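Local coordinates for lipoprotein (Bacillus anthracis, PDB 4JG9), which is of unknown function but is a putative lipoprotein, probably tethered to the outer face of the bacterial membrane and possibly lipid-binding, at residues V39-P42 with S43-L47; W92-D96 with P97-T101. All coordinates share one frame; numbering follows the deposited sequence.

Contact 1 of 2, residues V39-P42 with S43-L47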
loop_
_atom_site.group_PDB
_atom_site.type_symbol
_atom_site.label_atom_id
_atom_site.label_comp_id
_atom_site.label_asym_id
_atom_site.label_seq_id
_atom_site.Cartn_x
_atom_site.Cartn_y
_atom_site.Cartn_z
ATOM N N VAL A 39 -4.821 -8.152 -3.597
ATOM C CA VAL A 39 -3.957 -6.986 -3.411
ATOM C C VAL A 39 -2.497 -7.372 -3.559
ATOM O O VAL A 39 -2.145 -8.550 -3.438
ATOM C CB VAL A 39 -4.129 -6.334 -2.021
ATOM C CG1 VAL A 39 -5.578 -5.960 -1.775
ATOM C CG2 VAL A 39 -3.623 -7.272 -0.938
ATOM N N ASN A 40 -1.652 -6.373 -3.803
ATOM C CA ASN A 40 -0.207 -6.569 -3.782
ATOM C C ASN A 40 0.341 -6.377 -2.368
ATOM O O ASN A 40 -0.243 -5.670 -1.547
ATOM C CB ASN A 40 0.485 -5.588 -4.724
ATOM C CG ASN A 40 0.422 -6.030 -6.169
ATOM O OD1 ASN A 40 0.610 -7.214 -6.466
ATOM N ND2 ASN A 40 0.149 -5.088 -7.081
ATOM N N ALA A 41 1.486 -6.988 -2.105
ATOM C CA ALA A 41 2.156 -6.853 -0.829
ATOM C C ALA A 41 3.652 -6.773 -1.116
ATOM O O ALA A 41 4.090 -7.105 -2.215
ATOM C CB ALA A 41 1.837 -8.046 0.059
ATOM N N PRO A 42 4.441 -6.309 -0.142
ATOM C CA PRO A 42 5.892 -6.307 -0.360
ATOM C C PRO A 42 6.404 -7.726 -0.587
ATOM O O PRO A 42 5.843 -8.676 -0.049
ATOM C CB PRO A 42 6.441 -5.740 0.959
ATOM C CG PRO A 42 5.317 -4.886 1.486
ATOM C CD PRO A 42 4.054 -5.620 1.100
ATOM N N SER A 43 7.463 -7.873 -1.374
ATOM C CA SER A 43 7.969 -9.209 -1.684
ATOM C C SER A 43 8.511 -9.952 -0.465
ATOM O O SER A 43 8.642 -11.171 -0.502
ATOM C CB SER A 43 9.047 -9.133 -2.752
ATOM O OG SER A 43 10.196 -8.504 -2.223
ATOM N N PHE A 44 8.851 -9.225 0.597
ATOM C CA PHE A 44 9.370 -9.866 1.809
ATOM C C PHE A 44 8.259 -10.332 2.728
ATOM O O PHE A 44 8.523 -10.931 3.771
ATOM C CB PHE A 44 10.384 -8.981 2.562
ATOM C CG PHE A 44 9.892 -7.587 2.856
ATOM C CD1 PHE A 44 9.156 -7.319 4.007
ATOM C CD2 PHE A 44 10.177 -6.538 1.982
ATOM C CE1 PHE A 44 8.705 -6.012 4.293
ATOM C CE2 PHE A 44 9.739 -5.240 2.250
ATOM C CZ PHE A 44 9.003 -4.973 3.413
ATOM N N PHE A 45 7.017 -10.116 2.332
ATOM C CA PHE A 45 5.914 -10.586 3.142
ATOM C C PHE A 45 5.392 -11.922 2.654
ATOM O O PHE A 45 5.094 -12.091 1.482
ATOM C CB PHE A 45 4.761 -9.596 3.160
ATOM C CG PHE A 45 3.507 -10.164 3.746
ATOM C CD1 PHE A 45 3.341 -10.237 5.110
ATOM C CD2 PHE A 45 2.509 -10.653 2.934
ATOM C CE1 PHE A 45 2.196 -10.770 5.655
ATOM C CE2 PHE A 45 1.361 -11.190 3.471
ATOM C CZ PHE A 45 1.205 -11.247 4.834
ATOM N N HIS A 46 5.281 -12.865 3.575
ATOM C CA HIS A 46 4.740 -14.173 3.275
ATOM C C HIS A 46 3.661 -14.489 4.284
ATOM O O HIS A 46 3.751 -14.105 5.438
ATOM C CB HIS A 46 5.826 -15.242 3.322
ATOM C CG HIS A 46 7.043 -14.900 2.525
ATOM N ND1 HIS A 46 7.052 -14.893 1.148
ATOM C CD2 HIS A 46 8.293 -14.556 2.911
ATOM C CE1 HIS A 46 8.255 -14.556 0.721
ATOM N NE2 HIS A 46 9.026 -14.345 1.771
ATOM N N LEU A 47 2.639 -15.198 3.842
ATOM C CA LEU A 47 1.527 -15.549 4.704
ATOM C C LEU A 47 1.961 -16.440 5.856
ATOM O O LEU A 47 1.327 -16.471 6.898
ATOM C CB LEU A 47 0.405 -16.198 3.907
ATOM C CG LEU A 47 -0.563 -15.199 3.287
ATOM C CD1 LEU A 47 -1.673 -15.913 2.543
ATOM C CD2 LEU A 47 -1.144 -14.308 4.365
#
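Pro42 lays its CB over one face of the Phe44 ring, 3.8 Å from the ring centroid and only 20° off the normal, which makes a CH-pi contact between residues two apart in sequence. The methylene is displaced toward the rim, where Phe44 CE2 and CZ lie closest, Pro42 CB to Phe44 CE2 measuring 3.6 Å. The aromatic ring gets there because Phe44 CG sits between its own backbone N and carbonyl carbon (chi1 52°), a turn that swings the ring back over the preceding proline. The same residues belong to a type I beta turn from Pro42 to Phe45. Its bond runs from Phe45 N to Pro42 O at 3.0 Å and is fairly straight (161° at the hydrogen), although the donor stands above the carbonyl plane. A second apolar touch follows, the methyl CB of Ala41 meeting Phe45 CD2 obliquely at 3.9 Å.

Further out, the apolar groups rest on strand 102-110: Pro42 and Phe45 both pack on Ile107, Phe45 also on Leu109, while Trp130 touches Pro42 and the ring of Tyr160 meets Phe44. The second subunit borders the same turn, its Ser126 packing on Ser43 and Phe44, and the backbone of Ser43 hydrogen-bonds to it. Just upstream, Asn40 ND2 donates to Ser148 O and Pro118 O of that subunit. The contact thus combines one polar link, internal to the backbone, with side-chain cohesion that is wholly apolar; the apolar side chains can pack against the sheet while the backbone at Ser43 is left to bond across the subunit interface.

Contact 2 of 2, residues W92-D96 with P97-T101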
loop_
_atom_site.group_PDB
_atom_site.type_symbol
_atom_site.label_atom_id
_atom_site.label_comp_id
_atom_site.label_asym_id
_atom_site.label_seq_id
_atom_site.Cartn_x
_atom_site.Cartn_y
_atom_site.Cartn_z
ATOM N N TRP A 92 6.635 4.342 19.748
ATOM C CA TRP A 92 7.186 2.997 19.681
ATOM C C TRP A 92 8.518 2.941 20.413
ATOM O O TRP A 92 9.258 3.931 20.443
ATOM C CB TRP A 92 7.338 2.546 18.237
ATOM C CG TRP A 92 6.053 2.063 17.671
ATOM C CD1 TRP A 92 4.930 2.810 17.430
ATOM C CD2 TRP A 92 5.741 0.726 17.268
ATOM N NE1 TRP A 92 3.934 2.017 16.912
ATOM C CE2 TRP A 92 4.405 0.734 16.794
ATOM C CE3 TRP A 92 6.455 -0.476 17.258
ATOM C CZ2 TRP A 92 3.770 -0.414 16.314
ATOM C CZ3 TRP A 92 5.819 -1.624 16.780
ATOM C CH2 TRP A 92 4.490 -1.579 16.313
ATOM N N TYR A 93 8.808 1.787 21.012
ATOM C CA TYR A 93 9.999 1.627 21.838
ATOM C C TYR A 93 10.830 0.434 21.390
ATOM O O TYR A 93 10.308 -0.687 21.257
ATOM C CB TYR A 93 9.599 1.447 23.307
ATOM C CG TYR A 93 8.868 2.625 23.902
ATOM C CD1 TYR A 93 7.492 2.754 23.764
ATOM C CD2 TYR A 93 9.548 3.601 24.622
ATOM C CE1 TYR A 93 6.811 3.833 24.322
ATOM C CE2 TYR A 93 8.880 4.682 25.178
ATOM C CZ TYR A 93 7.511 4.791 25.030
ATOM O OH TYR A 93 6.834 5.861 25.579
ATOM N N PHE A 94 12.126 0.674 21.192
ATOM C CA PHE A 94 13.047 -0.357 20.725
ATOM C C PHE A 94 13.887 -0.866 21.875
ATOM O O PHE A 94 14.983 -0.363 22.123
ATOM C CB PHE A 94 13.909 0.190 19.586
ATOM C CG PHE A 94 13.099 0.822 18.501
ATOM C CD1 PHE A 94 12.338 0.041 17.650
ATOM C CD2 PHE A 94 13.057 2.195 18.361
ATOM C CE1 PHE A 94 11.569 0.615 16.674
ATOM C CE2 PHE A 94 12.291 2.775 17.385
ATOM C CZ PHE A 94 11.545 1.986 16.539
ATOM N N LEU A 95 13.346 -1.866 22.567
ATOM C CA LEU A 95 13.887 -2.377 23.816
ATOM C C LEU A 95 15.113 -3.232 23.588
ATOM O O LEU A 95 16.009 -3.296 24.436
ATOM C CB LEU A 95 12.818 -3.195 24.545
ATOM C CG LEU A 95 11.426 -2.548 24.584
ATOM C CD1 LEU A 95 10.402 -3.508 25.152
ATOM C CD2 LEU A 95 11.458 -1.270 25.423
ATOM N N ASP A 96 15.148 -3.891 22.438
ATOM C CA ASP A 96 16.255 -4.768 22.090
ATOM C C ASP A 96 17.570 -3.970 22.003
ATOM O O ASP A 96 17.710 -3.060 21.169
ATOM C CB ASP A 96 15.933 -5.462 20.769
ATOM C CG ASP A 96 16.947 -6.516 20.384
ATOM O OD1 ASP A 96 18.020 -6.606 21.020
ATOM O OD2 ASP A 96 16.663 -7.261 19.420
ATOM N N PRO A 97 18.534 -4.304 22.885
ATOM C CA PRO A 97 19.844 -3.643 22.901
ATOM C C PRO A 97 20.647 -3.965 21.646
ATOM O O PRO A 97 21.642 -3.294 21.373
ATOM C CB PRO A 97 20.529 -4.231 24.142
ATOM C CG PRO A 97 19.832 -5.505 24.406
ATOM C CD PRO A 97 18.405 -5.294 23.968
ATOM N N GLU A 98 20.222 -4.984 20.904
ATOM C CA GLU A 98 20.863 -5.306 19.632
ATOM C C GLU A 98 19.871 -5.204 18.461
ATOM O O GLU A 98 19.880 -6.029 17.550
ATOM C CB GLU A 98 21.511 -6.690 19.691
ATOM C CG GLU A 98 22.869 -6.684 20.376
ATOM C CD GLU A 98 23.350 -8.073 20.740
ATOM O OE1 GLU A 98 23.274 -8.980 19.885
ATOM O OE2 GLU A 98 23.804 -8.258 21.887
HETATM N N MSE A 99 19.025 -4.176 18.507
HETATM C CA MSE A 99 18.070 -3.903 17.448
HETATM C C MSE A 99 18.803 -3.757 16.134
HETATM O O MSE A 99 19.728 -2.960 16.036
HETATM C CB MSE A 99 17.338 -2.595 17.722
HETATM C CG MSE A 99 16.178 -2.358 16.771
HETATM SE SE MSE A 99 14.615 -3.344 17.347
HETATM C CE MSE A 99 13.700 -3.271 15.676
ATOM N N PRO A 100 18.382 -4.514 15.114
ATOM C CA PRO A 100 19.033 -4.446 13.799
ATOM C C PRO A 100 18.879 -3.064 13.182
ATOM O O PRO A 100 17.923 -2.348 13.488
ATOM C CB PRO A 100 18.257 -5.461 12.964
ATOM C CG PRO A 100 17.520 -6.308 13.946
ATOM C CD PRO A 100 17.229 -5.429 15.114
ATOM N N THR A 101 19.806 -2.698 12.311
ATOM C CA THR A 101 19.729 -1.428 11.604
ATOM C C THR A 101 18.874 -1.565 10.339
ATOM O O THR A 101 18.950 -2.586 9.652
ATOM C CB THR A 101 21.132 -0.961 11.179
ATOM O OG1 THR A 101 21.978 -0.875 12.324
ATOM C CG2 THR A 101 21.080 0.393 10.457
#
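The carboxylate of Asp96 folds forward over the backbone of its own turn, OD1 accepting the amide of Glu98 at 2.7 Å with 155° at the hydrogen. This is an Asx turn, and it coincides with a type I beta turn from Asp96 to Met99 that has Pro97 as its second residue. The glutamate N-H comes to OD1 from above the carboxylate plane. Placing CG anti to the backbone N (chi1 -174°) sends the carboxylate forward along the chain, toward Glu98. The second bond of the turn, from Met99 N to Asp96 O, is longer at 3.2 Å and more bent, at 138°. Asp96 is therefore gripped at both its side chain and its carbonyl by the two amides that follow the proline. Its other oxygen, OD2, is hydrogen-bonded to the hydroxyl of Tyr166, so both carboxylate oxygens have partners and the group is probably held against rotation.

Beyond the turn, the Met99 side chain reaches back toward the end of strand 88-94. Met99, present as selenomethionine, bends at its second torsion and crosses the Phe94 side chain obliquely, in a Met-aromatic contact with the selenium 5.3 Å from the centroid of the Phe94 ring. Ile136 touches both of these side chains, Leu143 and Ile75 flank Phe94, and Val161 lies against Met99, so the pair extends the apolar interior next to a turn whose Pro97 and Glu98 face solvent. Phe94 CD1 lies 4.1 Å from the terminal methyl, Met99 CE.

Overall arrangement
Contact 1 comes first along the chain, in the loop ahead of strand 60-63; contact 2 follows at the end of strand 88-94. Their centres are 24 Å apart and their nearest atoms about 12 Å, so they do not touch. What joins them is strand 102-110: the turn of contact 2 leads into it from the antiparallel sheet that holds strand 88-94, whereas the side chains of contact 1 lie on the middle and later part of that strand. Contact 2 thus connects the two sheets within one chain. Contact 1 covers the second sheet and borders the other subunit, a role contact 2 does not share.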